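Local structure of type III effector HopU1 (Pseudomonas syringae pv. tomato, 3U0J) at residues R36-F47 with K149-D160; C92-D102 with D229-P237. The protein is an ADP-ribosyltransferase that probably transfers ADP-ribose from NAD+ to arginine side chains of target proteins. All coordinates share one frame; numbering follows the deposited sequence.

Interaction 1: R36-F47 with K149-D160; sequences RHYSTGQDRHDF and KMLSSALNRLMD
With CG turned beside its backbone N (chi1 -82°), Asn156 aims its amide at the extended chain of Arg36 and His37, while Ser153, its OG opposite the backbone N (chi1 -179°), lifts a hydroxyl to the same chain one helical turn earlier. Asn156 suits its place because its amide has two different ends: ND2 gives a nearly straight hydrogen bond to His37 O (2.8 Å), and OD1 lies over one face of the Arg36 guanidinium, 3.2 Å from CZ. Glu134 receives both ND2 and His37 N. Ser153 OG accepts from Ser39 N (2.8 Å), and Ser39 OG from Arg157 NH2 (3.1 Å). Glu91 ties this group together, bonding to both serine hydroxyls and to Arg157 NE. At one end, the Asp160 carboxylate takes two partners: Arg36 NH2 makes a salt bridge to OD1 (2.6 Å), and Tyr38 OH bonds to OD2. At the other, Lys149 NZ bridges to Asp43 OD1 (2.7 Å) and also to Asp138. Met150 lays CG over one face of the Phe47 ring, 4.1 Å from its centroid, a CH-pi contact, while SD sits obliquely and farther off in a Met-aromatic contact. Segment 36-40 thus runs extended along helix 149-160 and enters helix 41-47 through a capping box of Thr40 and Asp43.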
loop_
_atom_site.group_PDB
_atom_site.type_symbol
_atom_site.label_atom_id
_atom_site.label_comp_id
_atom_site.label_asym_id
_atom_site.label_seq_id
_atom_site.Cartn_x
_atom_site.Cartn_y
_atom_site.Cartn_z
ATOM N N ARG A 36 -13.489 11.090 -5.589
ATOM C CA ARG A 36 -12.821 10.143 -4.713
ATOM C C ARG A 36 -13.718 8.908 -4.671
ATOM O O ARG A 36 -14.940 9.011 -4.529
ATOM C CB ARG A 36 -12.609 10.710 -3.308
ATOM C CG ARG A 36 -11.855 12.031 -3.280
ATOM C CD ARG A 36 -10.861 12.117 -2.124
ATOM N NE ARG A 36 -11.405 11.554 -0.888
ATOM C CZ ARG A 36 -10.685 11.370 0.221
ATOM N NH1 ARG A 36 -9.395 11.715 0.247
ATOM N NH2 ARG A 36 -11.239 10.840 1.311
ATOM N N HIS A 37 -13.120 7.737 -4.821
ATOM C CA HIS A 37 -13.910 6.533 -4.946
ATOM C C HIS A 37 -14.335 5.981 -3.587
ATOM O O HIS A 37 -13.504 5.817 -2.698
ATOM C CB HIS A 37 -13.151 5.468 -5.735
ATOM C CG HIS A 37 -13.792 4.117 -5.672
ATOM N ND1 HIS A 37 -14.923 3.798 -6.394
ATOM C CD2 HIS A 37 -13.490 3.019 -4.938
ATOM C CE1 HIS A 37 -15.275 2.553 -6.129
ATOM N NE2 HIS A 37 -14.424 2.056 -5.247
ATOM N N TYR A 38 -15.634 5.715 -3.445
ATOM C CA TYR A 38 -16.187 4.952 -2.314
ATOM C C TYR A 38 -16.966 3.740 -2.804
ATOM O O TYR A 38 -17.737 3.823 -3.752
ATOM C CB TYR A 38 -17.095 5.813 -1.433
ATOM C CG TYR A 38 -16.367 6.964 -0.808
ATOM C CD1 TYR A 38 -15.842 6.866 0.473
ATOM C CD2 TYR A 38 -16.179 8.151 -1.510
ATOM C CE1 TYR A 38 -15.156 7.922 1.040
ATOM C CE2 TYR A 38 -15.503 9.208 -0.953
ATOM C CZ TYR A 38 -14.992 9.093 0.323
ATOM O OH TYR A 38 -14.309 10.158 0.885
ATOM N N SER A 39 -16.776 2.616 -2.130
ATOM C CA SER A 39 -17.388 1.369 -2.543
ATOM C C SER A 39 -18.902 1.420 -2.468
ATOM O O SER A 39 -19.481 2.147 -1.654
ATOM C CB SER A 39 -16.881 0.230 -1.671
ATOM O OG SER A 39 -17.094 0.535 -0.315
ATOM N N THR A 40 -19.528 0.631 -3.332
ATOM C CA THR A 40 -20.969 0.426 -3.325
ATOM C C THR A 40 -21.230 -0.996 -2.897
ATOM O O THR A 40 -20.293 -1.798 -2.748
ATOM C CB THR A 40 -21.538 0.566 -4.729
ATOM O OG1 THR A 40 -21.049 -0.515 -5.549
ATOM C CG2 THR A 40 -21.100 1.888 -5.334
ATOM N N GLY A 41 -22.505 -1.329 -2.722
ATOM C CA GLY A 41 -22.879 -2.689 -2.382
ATOM C C GLY A 41 -22.429 -3.703 -3.426
ATOM O O GLY A 41 -21.968 -4.790 -3.083
ATOM N N GLN A 42 -22.560 -3.354 -4.702
ATOM C CA GLN A 42 -22.162 -4.260 -5.765
ATOM C C GLN A 42 -20.647 -4.487 -5.717
ATOM O O GLN A 42 -20.181 -5.624 -5.855
ATOM C CB GLN A 42 -22.617 -3.739 -7.136
ATOM C CG GLN A 42 -22.238 -4.630 -8.322
ATOM C CD GLN A 42 -22.895 -5.989 -8.281
ATOM O OE1 GLN A 42 -22.214 -7.035 -8.290
ATOM N NE2 GLN A 42 -24.232 -5.992 -8.222
ATOM N N ASP A 43 -19.894 -3.412 -5.488
ATOM C CA ASP A 43 -18.449 -3.510 -5.374
ATOM C C ASP A 43 -18.063 -4.507 -4.311
ATOM O O ASP A 43 -17.222 -5.387 -4.550
ATOM C CB ASP A 43 -17.838 -2.162 -5.013
ATOM C CG ASP A 43 -17.870 -1.192 -6.159
ATOM O OD1 ASP A 43 -17.983 -1.664 -7.308
ATOM O OD2 ASP A 43 -17.795 0.035 -5.921
ATOM N N ARG A 44 -18.680 -4.363 -3.133
ATOM C CA ARG A 44 -18.377 -5.218 -1.988
ATOM C C ARG A 44 -18.709 -6.683 -2.259
ATOM O O ARG A 44 -18.061 -7.575 -1.728
ATOM C CB ARG A 44 -19.063 -4.712 -0.728
ATOM C CG ARG A 44 -18.530 -3.365 -0.245
ATOM C CD ARG A 44 -19.030 -2.969 1.154
ATOM N NE ARG A 44 -20.448 -2.598 1.141
ATOM C CZ ARG A 44 -20.913 -1.419 0.727
ATOM N NH1 ARG A 44 -20.073 -0.474 0.285
ATOM N NH2 ARG A 44 -22.225 -1.185 0.739
ATOM N N HIS A 45 -19.693 -6.945 -3.113
ATOM C CA HIS A 45 -19.947 -8.322 -3.518
ATOM C C HIS A 45 -18.855 -8.821 -4.486
ATOM O O HIS A 45 -18.366 -9.955 -4.391
ATOM C CB HIS A 45 -21.312 -8.426 -4.192
ATOM C CG HIS A 45 -22.436 -8.745 -3.257
ATOM N ND1 HIS A 45 -23.366 -7.806 -2.862
ATOM C CD2 HIS A 45 -22.790 -9.905 -2.657
ATOM C CE1 HIS A 45 -24.235 -8.369 -2.046
ATOM N NE2 HIS A 45 -23.907 -9.643 -1.904
ATOM N N ASP A 46 -18.511 -7.958 -5.442
ATOM C CA ASP A 46 -17.465 -8.243 -6.394
ATOM C C ASP A 46 -16.240 -8.683 -5.600
ATOM O O ASP A 46 -15.700 -9.775 -5.815
ATOM C CB ASP A 46 -17.136 -6.981 -7.177
ATOM C CG ASP A 46 -18.179 -6.648 -8.210
ATOM O OD1 ASP A 46 -19.063 -7.503 -8.448
ATOM O OD2 ASP A 46 -18.112 -5.530 -8.792
ATOM N N PHE A 47 -15.827 -7.831 -4.661
ATOM C CA PHE A 47 -14.635 -8.101 -3.871
ATOM C C PHE A 47 -14.647 -9.454 -3.163
ATOM O O PHE A 47 -13.662 -10.191 -3.200
ATOM C CB PHE A 47 -14.394 -7.020 -2.837
ATOM C CG PHE A 47 -13.187 -7.285 -1.993
ATOM C CD1 PHE A 47 -11.915 -6.955 -2.457
ATOM C CD2 PHE A 47 -13.308 -7.911 -0.754
ATOM C CE1 PHE A 47 -10.793 -7.212 -1.682
ATOM C CE2 PHE A 47 -12.189 -8.170 0.030
ATOM C CZ PHE A 47 -10.932 -7.825 -0.430
ATOM N N LYS A 149 -10.295 -1.243 -6.340
ATOM C CA LYS A 149 -11.363 -0.347 -5.949
ATOM C C LYS A 149 -11.609 -0.476 -4.463
ATOM O O LYS A 149 -11.752 0.522 -3.772
ATOM C CB LYS A 149 -12.644 -0.590 -6.764
ATOM C CG LYS A 149 -12.459 -0.466 -8.280
ATOM C CD LYS A 149 -13.785 -0.246 -9.004
ATOM C CE LYS A 149 -14.817 -1.342 -8.691
ATOM N NZ LYS A 149 -16.173 -1.042 -9.258
ATOM N N MET A 150 -11.633 -1.703 -3.955
ATOM C CA MET A 150 -11.929 -1.891 -2.546
ATOM C C MET A 150 -10.862 -1.216 -1.699
ATOM O O MET A 150 -11.193 -0.527 -0.732
ATOM C CB MET A 150 -12.086 -3.369 -2.188
ATOM C CG MET A 150 -13.055 -3.625 -1.013
ATOM S SD MET A 150 -14.651 -2.759 -1.053
ATOM C CE MET A 150 -14.954 -2.836 0.661
ATOM N N LEU A 151 -9.591 -1.379 -2.072
ATOM C CA LEU A 151 -8.494 -0.788 -1.298
ATOM C C LEU A 151 -8.578 0.737 -1.345
ATOM O O LEU A 151 -8.428 1.414 -0.320
ATOM C CB LEU A 151 -7.136 -1.240 -1.822
ATOM C CG LEU A 151 -6.048 -1.600 -0.801
ATOM C CD1 LEU A 151 -4.677 -1.246 -1.324
ATOM C CD2 LEU A 151 -6.261 -0.969 0.547
ATOM N N SER A 152 -8.825 1.282 -2.533
ATOM C CA SER A 152 -8.991 2.717 -2.646
ATOM C C SER A 152 -10.089 3.201 -1.703
ATOM O O SER A 152 -9.884 4.124 -0.930
ATOM C CB SER A 152 -9.310 3.114 -4.080
ATOM O OG SER A 152 -8.219 2.861 -4.941
ATOM N N SER A 153 -11.249 2.562 -1.755
ATOM C CA SER A 153 -12.347 2.948 -0.876
ATOM C C SER A 153 -11.917 2.881 0.583
ATOM O O SER A 153 -12.204 3.786 1.355
ATOM C CB SER A 153 -13.577 2.066 -1.101
ATOM O OG SER A 153 -14.654 2.457 -0.262
ATOM N N ALA A 154 -11.221 1.811 0.953
ATOM C CA ALA A 154 -10.804 1.648 2.332
ATOM C C ALA A 154 -10.004 2.856 2.770
ATOM O O ALA A 154 -10.297 3.467 3.808
ATOM C CB ALA A 154 -9.991 0.399 2.502
ATOM N N LEU A 155 -8.988 3.200 1.985
ATOM C CA LEU A 155 -8.134 4.313 2.361
ATOM C C LEU A 155 -8.952 5.599 2.410
ATOM O O LEU A 155 -8.716 6.445 3.253
ATOM C CB LEU A 155 -6.958 4.452 1.406
ATOM C CG LEU A 155 -6.159 3.186 1.076
ATOM C CD1 LEU A 155 -4.956 3.530 0.208
ATOM C CD2 LEU A 155 -5.714 2.413 2.316
ATOM N N ASN A 156 -9.924 5.746 1.521
ATOM C CA ASN A 156 -10.734 6.955 1.527
ATOM C C ASN A 156 -11.580 7.071 2.807
ATOM O O ASN A 156 -11.545 8.115 3.470
ATOM C CB ASN A 156 -11.587 7.088 0.251
ATOM C CG ASN A 156 -10.805 7.680 -0.935
ATOM O OD1 ASN A 156 -9.843 8.406 -0.749
ATOM N ND2 ASN A 156 -11.241 7.378 -2.156
ATOM N N ARG A 157 -12.327 6.008 3.141
ATOM C CA ARG A 157 -13.091 5.912 4.386
ATOM C C ARG A 157 -12.209 6.286 5.581
ATOM O O ARG A 157 -12.621 7.037 6.451
ATOM C CB ARG A 157 -13.564 4.476 4.610
ATOM C CG ARG A 157 -15.038 4.146 4.383
ATOM C CD ARG A 157 -15.357 4.303 2.965
ATOM N NE ARG A 157 -16.299 3.349 2.366
ATOM C CZ ARG A 157 -17.581 3.621 2.114
ATOM N NH1 ARG A 157 -18.120 4.763 2.521
ATOM N NH2 ARG A 157 -18.331 2.744 1.472
ATOM N N LEU A 158 -10.999 5.742 5.639
ATOM C CA LEU A 158 -10.117 5.988 6.783
ATOM C C LEU A 158 -9.524 7.390 6.799
ATOM O O LEU A 158 -9.466 8.030 7.847
ATOM C CB LEU A 158 -8.972 4.971 6.843
ATOM C CG LEU A 158 -9.231 3.526 7.275
ATOM C CD1 LEU A 158 -8.051 2.629 6.873
ATOM C CD2 LEU A 158 -9.537 3.415 8.770
ATOM N N MET A 159 -9.039 7.865 5.659
ATOM C CA MET A 159 -8.538 9.228 5.619
ATOM C C MET A 159 -9.682 10.200 5.980
ATOM O O MET A 159 -9.451 11.246 6.555
ATOM C CB MET A 159 -7.874 9.545 4.271
ATOM C CG MET A 159 -6.450 8.998 4.132
ATOM S SD MET A 159 -5.605 9.457 2.607
ATOM C CE MET A 159 -6.783 8.779 1.470
ATOM N N ASP A 160 -10.924 9.838 5.688
ATOM C CA ASP A 160 -12.037 10.740 5.988
ATOM C C ASP A 160 -12.194 10.995 7.464
ATOM O O ASP A 160 -12.570 12.098 7.871
ATOM C CB ASP A 160 -13.358 10.226 5.435
ATOM C CG ASP A 160 -13.510 10.510 3.964
ATOM O OD1 ASP A 160 -12.689 11.300 3.444
ATOM O OD2 ASP A 160 -14.438 9.939 3.339
#

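Interaction 2: C92-D102 with D229-P237; sequences CSAIYMHTAQD and DISGSSQAP
Ile95 fills the tight half of this contact: its CG2 rests 3.5 Å from Ser233 CB and 3.7 Å from Ile230 CB, and the small serine lets the loop 229-237 come close to the helix. Ile230 CD1 and Thr99 CG2 then meet tip to tip (3.8 Å), so the branched threonine offers a methyl to the apolar side and a hydroxyl to the polar one. With OG1 set between its backbone N and carbonyl carbon (chi1 63°), Thr99 hydrogen-bonds back to Tyr96 O (2.8 Å) and accepts Gln235 N (3.0 Å) almost straight, with 172° at the hydrogen. One hydroxyl thereby joins the helix to the loop. Next to Gln235 in the chain, the buried Ser234 accepts from Ala236 N through OG in an ST turn and also bonds to Glu241. The looser side begins at Gln235, which is partly exposed. Its extended aliphatic chain passes over one face of the Tyr96 ring, CB 4.1 Å from the ring centroid, and its end reaches Ala100 and Asp102, near the exposed Gln101. The buried half is continued by helix 145-162, whose Leu151 and Leu158 pack on Ile95, and by strand 241-243 behind Ile230, while Leu68 of helix 65-71 touches Tyr96.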
loop_
_atom_site.group_PDB
_atom_site.type_symbol
_atom_site.label_atom_id
_atom_site.label_comp_id
_atom_site.label_asym_id
_atom_site.label_seq_id
_atom_site.Cartn_x
_atom_site.Cartn_y
_atom_site.Cartn_z
ATOM N N CYS A 92 -11.617 -3.664 5.238
ATOM C CA CYS A 92 -10.577 -4.152 6.139
ATOM C C CYS A 92 -9.821 -5.292 5.480
ATOM O O CYS A 92 -8.596 -5.301 5.466
ATOM C CB CYS A 92 -11.172 -4.603 7.465
ATOM S SG CYS A 92 -11.860 -3.238 8.383
ATOM N N SER A 93 -10.570 -6.237 4.915
ATOM C CA SER A 93 -9.996 -7.417 4.267
ATOM C C SER A 93 -9.071 -7.051 3.105
ATOM O O SER A 93 -8.025 -7.671 2.913
ATOM C CB SER A 93 -11.106 -8.362 3.779
ATOM O OG SER A 93 -11.948 -8.751 4.846
ATOM N N ALA A 94 -9.465 -6.050 2.324
ATOM C CA ALA A 94 -8.650 -5.620 1.213
ATOM C C ALA A 94 -7.334 -5.063 1.769
ATOM O O ALA A 94 -6.259 -5.375 1.261
ATOM C CB ALA A 94 -9.373 -4.606 0.394
ATOM N N ILE A 95 -7.394 -4.265 2.829
ATOM C CA ILE A 95 -6.143 -3.768 3.393
ATOM C C ILE A 95 -5.301 -4.939 3.897
ATOM O O ILE A 95 -4.123 -5.063 3.564
ATOM C CB ILE A 95 -6.373 -2.836 4.562
ATOM C CG1 ILE A 95 -6.971 -1.518 4.101
ATOM C CG2 ILE A 95 -5.072 -2.601 5.291
ATOM C CD1 ILE A 95 -7.487 -0.709 5.261
ATOM N N TYR A 96 -5.914 -5.795 4.705
ATOM C CA TYR A 96 -5.221 -6.961 5.241
ATOM C C TYR A 96 -4.536 -7.748 4.125
ATOM O O TYR A 96 -3.330 -7.977 4.176
ATOM C CB TYR A 96 -6.193 -7.866 6.001
ATOM C CG TYR A 96 -5.540 -9.036 6.709
ATOM C CD1 TYR A 96 -5.243 -10.208 6.028
ATOM C CD2 TYR A 96 -5.245 -8.978 8.066
ATOM C CE1 TYR A 96 -4.653 -11.292 6.678
ATOM C CE2 TYR A 96 -4.664 -10.046 8.727
ATOM C CZ TYR A 96 -4.364 -11.203 8.036
ATOM O OH TYR A 96 -3.769 -12.273 8.692
ATOM N N MET A 97 -5.309 -8.144 3.114
ATOM C CA MET A 97 -4.803 -9.001 2.048
ATOM C C MET A 97 -3.689 -8.317 1.276
ATOM O O MET A 97 -2.764 -8.977 0.804
ATOM C CB MET A 97 -5.918 -9.421 1.099
ATOM C CG MET A 97 -6.855 -10.445 1.697
ATOM S SD MET A 97 -8.233 -10.838 0.614
ATOM C CE MET A 97 -8.310 -12.572 0.982
ATOM N N HIS A 98 -3.752 -6.997 1.171
ATOM C CA HIS A 98 -2.696 -6.257 0.482
ATOM C C HIS A 98 -1.387 -6.166 1.289
ATOM O O HIS A 98 -0.306 -6.043 0.702
ATOM C CB HIS A 98 -3.188 -4.865 0.113
ATOM C CG HIS A 98 -2.393 -4.206 -0.968
ATOM N ND1 HIS A 98 -2.629 -4.432 -2.305
ATOM C CD2 HIS A 98 -1.379 -3.307 -0.910
ATOM C CE1 HIS A 98 -1.789 -3.709 -3.028
ATOM N NE2 HIS A 98 -1.026 -3.011 -2.206
ATOM N N THR A 99 -1.474 -6.223 2.621
ATOM C CA THR A 99 -0.290 -6.090 3.470
ATOM C C THR A 99 0.335 -7.446 3.768
ATOM O O THR A 99 1.359 -7.539 4.457
ATOM C CB THR A 99 -0.623 -5.430 4.822
ATOM O OG1 THR A 99 -1.533 -6.258 5.568
ATOM C CG2 THR A 99 -1.211 -4.059 4.621
ATOM N N ALA A 100 -0.294 -8.497 3.251
ATOM C CA ALA A 100 0.118 -9.857 3.558
ATOM C C ALA A 100 0.982 -10.438 2.461
ATOM O O ALA A 100 1.083 -9.895 1.369
ATOM C CB ALA A 100 -1.100 -10.749 3.783
ATOM N N GLN A 101 1.576 -11.581 2.755
ATOM C CA GLN A 101 2.492 -12.212 1.832
ATOM C C GLN A 101 1.919 -13.561 1.429
ATOM O O GLN A 101 2.596 -14.318 0.741
ATOM C CB GLN A 101 3.829 -12.423 2.535
ATOM C CG GLN A 101 5.044 -11.918 1.799
ATOM C CD GLN A 101 5.143 -10.385 1.743
ATOM O OE1 GLN A 101 4.750 -9.672 2.683
ATOM N NE2 GLN A 101 5.694 -9.876 0.635
ATOM N N ASP A 102 0.682 -13.856 1.851
ATOM C CA ASP A 102 0.111 -15.199 1.740
ATOM C C ASP A 102 -0.878 -15.438 0.639
ATOM O O ASP A 102 -1.348 -16.559 0.513
ATOM C CB ASP A 102 -0.668 -15.568 2.986
ATOM C CG ASP A 102 0.024 -15.180 4.241
ATOM O OD1 ASP A 102 1.278 -15.266 4.266
ATOM O OD2 ASP A 102 -0.696 -14.799 5.199
ATOM N N ASP A 229 -3.758 5.573 7.904
ATOM C CA ASP A 229 -3.202 4.719 8.929
ATOM C C ASP A 229 -4.037 3.452 8.943
ATOM O O ASP A 229 -5.169 3.448 9.420
ATOM C CB ASP A 229 -3.241 5.406 10.277
ATOM C CG ASP A 229 -2.758 4.519 11.385
ATOM O OD1 ASP A 229 -2.355 3.382 11.071
ATOM O OD2 ASP A 229 -2.778 4.954 12.565
ATOM N N ILE A 230 -3.462 2.390 8.391
ATOM C CA ILE A 230 -4.125 1.112 8.223
ATOM C C ILE A 230 -3.608 0.080 9.231
ATOM O O ILE A 230 -3.880 -1.123 9.119
ATOM C CB ILE A 230 -3.817 0.564 6.831
ATOM C CG1 ILE A 230 -2.297 0.373 6.686
ATOM C CG2 ILE A 230 -4.394 1.485 5.746
ATOM C CD1 ILE A 230 -1.895 -0.486 5.549
ATOM N N SER A 231 -2.840 0.539 10.208
ATOM C CA SER A 231 -2.273 -0.386 11.174
ATOM C C SER A 231 -3.343 -1.275 11.817
ATOM O O SER A 231 -3.059 -2.395 12.206
ATOM C CB SER A 231 -1.486 0.365 12.237
ATOM O OG SER A 231 -2.315 1.300 12.890
ATOM N N GLY A 232 -4.571 -0.785 11.910
ATOM C CA GLY A 232 -5.643 -1.583 12.489
ATOM C C GLY A 232 -6.041 -2.806 11.675
ATOM O O GLY A 232 -6.408 -3.833 12.230
ATOM N N SER A 233 -5.955 -2.683 10.356
ATOM C CA SER A 233 -6.327 -3.738 9.428
ATOM C C SER A 233 -5.146 -4.524 8.913
ATOM O O SER A 233 -5.322 -5.554 8.279
ATOM C CB SER A 233 -6.981 -3.113 8.213
ATOM O OG SER A 233 -8.307 -2.756 8.510
ATOM N N SER A 234 -3.945 -4.001 9.137
ATOM C CA SER A 234 -2.731 -4.608 8.615
ATOM C C SER A 234 -2.453 -5.979 9.231
ATOM O O SER A 234 -2.785 -6.228 10.391
ATOM C CB SER A 234 -1.547 -3.686 8.850
ATOM O OG SER A 234 -0.384 -4.244 8.256
ATOM N N GLN A 235 -1.866 -6.872 8.445
ATOM C CA GLN A 235 -1.511 -8.192 8.946
ATOM C C GLN A 235 -0.436 -8.042 10.007
ATOM O O GLN A 235 -0.310 -8.869 10.929
ATOM C CB GLN A 235 -0.985 -9.087 7.824
ATOM C CG GLN A 235 -0.596 -10.456 8.332
ATOM C CD GLN A 235 -0.139 -11.395 7.242
ATOM O OE1 GLN A 235 -0.774 -12.430 6.998
ATOM N NE2 GLN A 235 0.977 -11.059 6.586
ATOM N N ALA A 236 0.345 -6.975 9.847
ATOM C CA ALA A 236 1.385 -6.611 10.798
ATOM C C ALA A 236 1.221 -5.160 11.277
ATOM O O ALA A 236 1.900 -4.252 10.802
ATOM C CB ALA A 236 2.763 -6.835 10.188
ATOM N N PRO A 237 0.305 -4.953 12.230
ATOM C CA PRO A 237 0.062 -3.657 12.874
ATOM C C PRO A 237 1.347 -3.036 13.448
ATOM O O PRO A 237 1.567 -1.831 13.292
ATOM C CB PRO A 237 -0.909 -4.013 14.012
ATOM C CG PRO A 237 -1.614 -5.288 13.549
ATOM C CD PRO A 237 -0.560 -6.028 12.770
#

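Overall arrangement
From the N terminus, the segments come in the order 36-47, 92-102, 149-160 and 229-237, so the two contacts alternate and their loops cross. Interaction 1 closes a loop of 101 residues, a little under half of it helical, bringing the start of the modelled chain onto helix 145-162. Interaction 2 closes 126 residues, joining helix 89-99 and the residues just after it to the loop between strands 227-229 and 241-243. Their centres lie about 15 Å apart, and helix 89-99 packs against both segments of interaction 1, Ala94 on Phe47 and His98 on Leu151. The crossing loops thus tie helices 41-52 and 89-99 to helix 145-162 and to the loop 229-237.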